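Putative lipoprotein (Bacteroides fragilis, PDB 3QNK) is a putative SusD-like outer-membrane lipoprotein that probably helps capture glycans for uptake into the cell. Local coordinates at residues Val201-Leu215 / Tyr391-Thr405. Numbering follows the deposited sequence.
Sequences VIKSCAEVYKLGYEL and YAEIYLNDAEARLET
The carboxylate of Asp398 is gripped through both oxygens. Tyr209 OH donates to Asp398 OD2 at 2.8 Å, on the anti side and 29° out of the carboxylate plane. One turn along its own helix, Arg402 NE bonds Asp398 OD1 at 2.7 Å in a salt bridge, meeting it from above that plane. The two bonds probably fix the rotation of the carboxylate and help keep it ionised. Arg402 NH1 also pairs with Asp407. Tyr209 sits as a knob among Tyr391, Ile394, Tyr395 and Asp398. Its CE1 touches Ile394 CG2 and lies over a face of the Tyr395 ring, with the two ring planes at 51°. Its CD1 edge meets Tyr391 OH at 3.2 Å. Ile202 is the second knob, set among Asp398, Ala401, Arg402 and Thr405. With its CG2 anti to the backbone N, that methyl lies 3.4 Å from Arg402 NH2. Between the knobs, Cys205 CB packs on Ile394 CG2. Past the helix, Tyr213 CB makes a CH-pi contact with the Tyr391 ring, 3.6 Å from its centroid. Leu215 CD1 reaches Tyr395 CE2. Helix 181-194 flanks one side of the pair, and helix 408-420 packs against Tyr395. The axes of 201-209 and 391-405 run roughly antiparallel, at 150°, and come within 8.8 Å at their closest, an arrangement consistent with the TPR-like alpha-alpha superhelix of SusD proteins.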
loop_
_atom_site.group_PDB
_atom_site.type_symbol
_atom_site.label_atom_id
_atom_site.label_comp_id
_atom_site.label_asym_id
_atom_site.label_seq_id
_atom_site.Cartn_x
_atom_site.Cartn_y
_atom_site.Cartn_z
ATOM N N VAL B 201 -16.613 -30.228 -8.802
ATOM C CA VAL B 201 -17.513 -29.378 -8.004
ATOM C C VAL B 201 -18.511 -30.236 -7.226
ATOM O O VAL B 201 -18.644 -30.057 -6.016
ATOM C CB VAL B 201 -18.272 -28.340 -8.865
ATOM C CG1 VAL B 201 -19.217 -27.491 -8.017
ATOM C CG2 VAL B 201 -17.319 -27.444 -9.627
ATOM N N ILE B 202 -19.187 -31.179 -7.938
ATOM C CA ILE B 202 -20.198 -32.094 -7.423
ATOM C C ILE B 202 -19.638 -32.922 -6.250
ATOM O O ILE B 202 -20.333 -33.092 -5.239
ATOM C CB ILE B 202 -20.743 -32.993 -8.571
ATOM C CG1 ILE B 202 -21.414 -32.129 -9.655
ATOM C CG2 ILE B 202 -21.719 -34.065 -8.017
ATOM C CD1 ILE B 202 -21.583 -32.765 -10.998
ATOM N N LYS B 203 -18.393 -33.401 -6.390
ATOM C CA LYS B 203 -17.694 -34.202 -5.394
ATOM C C LYS B 203 -17.397 -33.353 -4.160
ATOM O O LYS B 203 -17.659 -33.801 -3.037
ATOM C CB LYS B 203 -16.415 -34.807 -5.976
ATOM C CG LYS B 203 -16.659 -35.946 -6.978
ATOM C CD LYS B 203 -15.414 -36.830 -7.177
ATOM C CE LYS B 203 -15.185 -37.295 -8.599
ATOM N NZ LYS B 203 -14.038 -36.585 -9.248
ATOM N N SER B 204 -16.906 -32.111 -4.363
ATOM C CA SER B 204 -16.613 -31.170 -3.276
ATOM C C SER B 204 -17.880 -30.798 -2.484
ATOM O O SER B 204 -17.853 -30.803 -1.253
ATOM C CB SER B 204 -15.948 -29.921 -3.819
ATOM O OG SER B 204 -14.667 -30.266 -4.304
ATOM N N CYS B 205 -18.995 -30.549 -3.195
ATOM C CA CYS B 205 -20.300 -30.223 -2.624
ATOM C C CYS B 205 -20.817 -31.391 -1.794
ATOM O O CYS B 205 -21.328 -31.166 -0.695
ATOM C CB CYS B 205 -21.292 -29.850 -3.721
ATOM S SG CYS B 205 -20.944 -28.282 -4.538
ATOM N N ALA B 206 -20.642 -32.640 -2.292
ATOM C CA ALA B 206 -21.083 -33.877 -1.612
ATOM C C ALA B 206 -20.447 -33.983 -0.220
ATOM O O ALA B 206 -21.087 -34.447 0.730
ATOM C CB ALA B 206 -20.732 -35.096 -2.453
ATOM N N GLU B 207 -19.198 -33.491 -0.103
ATOM C CA GLU B 207 -18.456 -33.506 1.141
ATOM C C GLU B 207 -19.028 -32.524 2.165
ATOM O O GLU B 207 -19.152 -32.876 3.331
ATOM C CB GLU B 207 -16.973 -33.223 0.883
ATOM C CG GLU B 207 -16.264 -34.380 0.203
ATOM C CD GLU B 207 -16.405 -35.737 0.857
ATOM O OE1 GLU B 207 -16.323 -35.825 2.106
ATOM O OE2 GLU B 207 -16.602 -36.717 0.107
ATOM N N VAL B 208 -19.415 -31.325 1.732
ATOM C CA VAL B 208 -19.969 -30.287 2.607
ATOM C C VAL B 208 -21.366 -30.707 3.141
ATOM O O VAL B 208 -21.705 -30.416 4.306
ATOM C CB VAL B 208 -19.997 -28.923 1.887
ATOM C CG1 VAL B 208 -20.419 -27.802 2.836
ATOM C CG2 VAL B 208 -18.641 -28.615 1.281
ATOM N N TYR B 209 -22.136 -31.454 2.309
ATOM C CA TYR B 209 -23.463 -31.934 2.692
ATOM C C TYR B 209 -23.402 -32.888 3.901
ATOM O O TYR B 209 -24.384 -33.015 4.648
ATOM C CB TYR B 209 -24.151 -32.638 1.514
ATOM C CG TYR B 209 -24.494 -31.756 0.328
ATOM C CD1 TYR B 209 -25.105 -30.512 0.505
ATOM C CD2 TYR B 209 -24.284 -32.197 -0.974
ATOM C CE1 TYR B 209 -25.463 -29.718 -0.589
ATOM C CE2 TYR B 209 -24.597 -31.394 -2.072
ATOM C CZ TYR B 209 -25.197 -30.158 -1.878
ATOM O OH TYR B 209 -25.521 -29.387 -2.974
ATOM N N LYS B 210 -22.242 -33.525 4.102
ATOM C CA LYS B 210 -21.998 -34.474 5.177
ATOM C C LYS B 210 -21.496 -33.802 6.477
ATOM O O LYS B 210 -21.490 -34.452 7.532
ATOM C CB LYS B 210 -20.945 -35.516 4.714
ATOM C CG LYS B 210 -21.358 -36.371 3.522
ATOM C CD LYS B 210 -20.207 -37.255 3.045
ATOM C CE LYS B 210 -20.409 -37.715 1.617
ATOM N NZ LYS B 210 -19.198 -38.399 1.084
ATOM N N LEU B 211 -21.086 -32.528 6.407
ATOM C CA LEU B 211 -20.450 -31.840 7.530
ATOM C C LEU B 211 -21.399 -31.099 8.499
ATOM O O LEU B 211 -20.925 -30.306 9.335
ATOM C CB LEU B 211 -19.377 -30.880 6.987
ATOM C CG LEU B 211 -18.188 -31.605 6.376
ATOM C CD1 LEU B 211 -17.306 -30.669 5.614
ATOM C CD2 LEU B 211 -17.423 -32.414 7.420
ATOM N N GLY B 212 -22.691 -31.427 8.443
ATOM C CA GLY B 212 -23.679 -30.842 9.338
ATOM C C GLY B 212 -23.977 -29.358 9.192
ATOM O O GLY B 212 -24.323 -28.696 10.174
ATOM N N TYR B 213 -23.866 -28.799 7.981
ATOM C CA TYR B 213 -24.289 -27.407 7.823
ATOM C C TYR B 213 -25.823 -27.408 7.584
ATOM O O TYR B 213 -26.394 -28.454 7.288
ATOM C CB TYR B 213 -23.508 -26.703 6.697
ATOM C CG TYR B 213 -22.050 -26.473 7.024
ATOM C CD1 TYR B 213 -21.661 -25.452 7.889
ATOM C CD2 TYR B 213 -21.060 -27.273 6.473
ATOM C CE1 TYR B 213 -20.328 -25.255 8.225
ATOM C CE2 TYR B 213 -19.716 -27.075 6.786
ATOM C CZ TYR B 213 -19.353 -26.063 7.664
ATOM O OH TYR B 213 -18.028 -25.820 7.958
ATOM N N GLU B 214 -26.489 -26.288 7.772
ATOM C CA GLU B 214 -27.937 -26.227 7.584
ATOM C C GLU B 214 -28.335 -24.826 7.130
ATOM O O GLU B 214 -27.790 -23.846 7.643
ATOM C CB GLU B 214 -28.642 -26.607 8.902
ATOM C CG GLU B 214 -30.087 -27.058 8.781
ATOM C CD GLU B 214 -30.798 -27.118 10.120
ATOM O OE1 GLU B 214 -30.317 -27.848 11.024
ATOM O OE2 GLU B 214 -31.808 -26.389 10.281
ATOM N N LEU B 215 -29.251 -24.719 6.145
ATOM C CA LEU B 215 -29.725 -23.415 5.654
ATOM C C LEU B 215 -30.654 -22.779 6.675
ATOM O O LEU B 215 -31.554 -23.454 7.183
ATOM C CB LEU B 215 -30.456 -23.517 4.306
ATOM C CG LEU B 215 -29.647 -23.906 3.073
ATOM C CD1 LEU B 215 -30.546 -24.114 1.886
ATOM C CD2 LEU B 215 -28.621 -22.857 2.716
ATOM N N TYR B 391 -23.524 -21.817 3.311
ATOM C CA TYR B 391 -24.032 -23.123 2.868
ATOM C C TYR B 391 -24.872 -23.020 1.556
ATOM O O TYR B 391 -24.806 -23.936 0.737
ATOM C CB TYR B 391 -24.857 -23.785 3.980
ATOM C CG TYR B 391 -25.139 -25.263 3.794
ATOM C CD1 TYR B 391 -24.190 -26.112 3.228
ATOM C CD2 TYR B 391 -26.321 -25.829 4.261
ATOM C CE1 TYR B 391 -24.437 -27.475 3.074
ATOM C CE2 TYR B 391 -26.567 -27.197 4.140
ATOM C CZ TYR B 391 -25.621 -28.019 3.548
ATOM O OH TYR B 391 -25.847 -29.368 3.455
ATOM N N ALA B 392 -25.597 -21.891 1.335
ATOM C CA ALA B 392 -26.405 -21.662 0.133
ATOM C C ALA B 392 -25.610 -21.859 -1.171
ATOM O O ALA B 392 -26.167 -22.353 -2.155
ATOM C CB ALA B 392 -26.991 -20.268 0.160
ATOM N N GLU B 393 -24.306 -21.493 -1.168
ATOM C CA GLU B 393 -23.437 -21.600 -2.330
ATOM C C GLU B 393 -23.201 -23.041 -2.751
ATOM O O GLU B 393 -23.075 -23.303 -3.951
ATOM C CB GLU B 393 -22.102 -20.937 -2.047
ATOM C CG GLU B 393 -21.525 -20.289 -3.281
ATOM C CD GLU B 393 -20.141 -19.712 -3.096
ATOM O OE1 GLU B 393 -19.962 -18.846 -2.200
ATOM O OE2 GLU B 393 -19.239 -20.125 -3.864
ATOM N N ILE B 394 -23.115 -23.979 -1.776
ATOM C CA ILE B 394 -22.894 -25.393 -2.056
ATOM C C ILE B 394 -23.985 -25.863 -3.019
ATOM O O ILE B 394 -23.670 -26.399 -4.074
ATOM C CB ILE B 394 -22.840 -26.210 -0.739
ATOM C CG1 ILE B 394 -21.779 -25.641 0.237
ATOM C CG2 ILE B 394 -22.678 -27.715 -0.955
ATOM C CD1 ILE B 394 -20.354 -25.478 -0.300
ATOM N N TYR B 395 -25.243 -25.537 -2.718
ATOM C CA TYR B 395 -26.388 -25.919 -3.525
ATOM C C TYR B 395 -26.328 -25.348 -4.940
ATOM O O TYR B 395 -26.576 -26.081 -5.909
ATOM C CB TYR B 395 -27.674 -25.474 -2.841
ATOM C CG TYR B 395 -27.955 -26.236 -1.570
ATOM C CD1 TYR B 395 -28.547 -27.493 -1.606
ATOM C CD2 TYR B 395 -27.631 -25.701 -0.325
ATOM C CE1 TYR B 395 -28.803 -28.204 -0.442
ATOM C CE2 TYR B 395 -27.882 -26.407 0.852
ATOM C CZ TYR B 395 -28.468 -27.662 0.786
ATOM O OH TYR B 395 -28.757 -28.382 1.916
ATOM N N LEU B 396 -25.976 -24.065 -5.063
ATOM C CA LEU B 396 -25.935 -23.363 -6.345
ATOM C C LEU B 396 -24.717 -23.761 -7.193
ATOM O O LEU B 396 -24.869 -23.907 -8.399
ATOM C CB LEU B 396 -26.013 -21.843 -6.128
ATOM C CG LEU B 396 -27.408 -21.343 -5.700
ATOM C CD1 LEU B 396 -27.395 -19.898 -5.314
ATOM C CD2 LEU B 396 -28.419 -21.547 -6.786
ATOM N N ASN B 397 -23.548 -24.024 -6.571
ATOM C CA ASN B 397 -22.365 -24.532 -7.272
ATOM C C ASN B 397 -22.649 -25.932 -7.798
ATOM O O ASN B 397 -22.286 -26.256 -8.922
ATOM C CB ASN B 397 -21.144 -24.558 -6.341
ATOM C CG ASN B 397 -20.652 -23.198 -5.900
ATOM O OD1 ASN B 397 -21.115 -22.158 -6.357
ATOM N ND2 ASN B 397 -19.679 -23.181 -5.010
ATOM N N ASP B 398 -23.336 -26.746 -6.984
ATOM C CA ASP B 398 -23.747 -28.099 -7.319
ATOM C C ASP B 398 -24.760 -28.062 -8.481
ATOM O O ASP B 398 -24.589 -28.806 -9.450
ATOM C CB ASP B 398 -24.352 -28.798 -6.075
ATOM C CG ASP B 398 -24.369 -30.324 -6.084
ATOM O OD1 ASP B 398 -23.592 -30.924 -6.859
ATOM O OD2 ASP B 398 -25.139 -30.921 -5.283
ATOM N N ALA B 399 -25.798 -27.178 -8.392
ATOM C CA ALA B 399 -26.823 -27.036 -9.433
ATOM C C ALA B 399 -26.183 -26.686 -10.783
ATOM O O ALA B 399 -26.489 -27.321 -11.800
ATOM C CB ALA B 399 -27.828 -25.969 -9.037
ATOM N N GLU B 400 -25.215 -25.755 -10.753
ATOM C CA GLU B 400 -24.501 -25.287 -11.905
ATOM C C GLU B 400 -23.669 -26.401 -12.554
ATOM O O GLU B 400 -23.784 -26.597 -13.774
ATOM C CB GLU B 400 -23.635 -24.084 -11.533
ATOM C CG GLU B 400 -23.164 -23.332 -12.757
ATOM C CD GLU B 400 -22.585 -21.944 -12.588
ATOM O OE1 GLU B 400 -22.875 -21.281 -11.561
ATOM O OE2 GLU B 400 -21.925 -21.485 -13.551
ATOM N N ALA B 401 -22.847 -27.125 -11.765
ATOM C CA ALA B 401 -22.003 -28.218 -12.249
ATOM C C ALA B 401 -22.840 -29.394 -12.718
ATOM O O ALA B 401 -22.509 -29.990 -13.739
ATOM C CB ALA B 401 -21.050 -28.664 -11.168
ATOM N N ARG B 402 -23.938 -29.704 -12.011
ATOM C CA ARG B 402 -24.819 -30.810 -12.382
ATOM C C ARG B 402 -25.450 -30.567 -13.715
ATOM O O ARG B 402 -25.450 -31.482 -14.540
ATOM C CB ARG B 402 -25.906 -31.060 -11.351
ATOM C CG ARG B 402 -25.388 -31.923 -10.265
ATOM C CD ARG B 402 -26.239 -31.881 -9.029
ATOM N NE ARG B 402 -25.510 -32.529 -7.949
ATOM C CZ ARG B 402 -25.579 -33.820 -7.673
ATOM N NH1 ARG B 402 -26.406 -34.607 -8.353
ATOM N NH2 ARG B 402 -24.827 -34.338 -6.706
ATOM N N LEU B 403 -25.934 -29.342 -13.967
ATOM C CA LEU B 403 -26.539 -29.060 -15.264
ATOM C C LEU B 403 -25.531 -29.259 -16.401
ATOM O O LEU B 403 -25.822 -30.008 -17.339
ATOM C CB LEU B 403 -27.135 -27.646 -15.334
ATOM C CG LEU B 403 -27.794 -27.386 -16.659
ATOM C CD1 LEU B 403 -29.258 -27.353 -16.532
ATOM C CD2 LEU B 403 -27.223 -26.194 -17.318
ATOM N N GLU B 404 -24.329 -28.639 -16.287
ATOM C CA GLU B 404 -23.281 -28.734 -17.302
ATOM C C GLU B 404 -22.812 -30.171 -17.549
ATOM O O GLU B 404 -22.316 -30.472 -18.624
ATOM C CB GLU B 404 -22.092 -27.853 -16.929
ATOM C CG GLU B 404 -22.401 -26.364 -16.822
ATOM C CD GLU B 404 -23.091 -25.694 -17.999
ATOM O OE1 GLU B 404 -23.000 -26.200 -19.144
ATOM O OE2 GLU B 404 -23.725 -24.641 -17.765
ATOM N N THR B 405 -23.017 -31.046 -16.577
ATOM C CA THR B 405 -22.697 -32.471 -16.569
ATOM C C THR B 405 -23.830 -33.282 -17.247
ATOM O O THR B 405 -23.592 -34.399 -17.689
ATOM C CB THR B 405 -22.436 -32.814 -15.087
ATOM O OG1 THR B 405 -21.054 -32.590 -14.863
ATOM C CG2 THR B 405 -22.835 -34.215 -14.653
#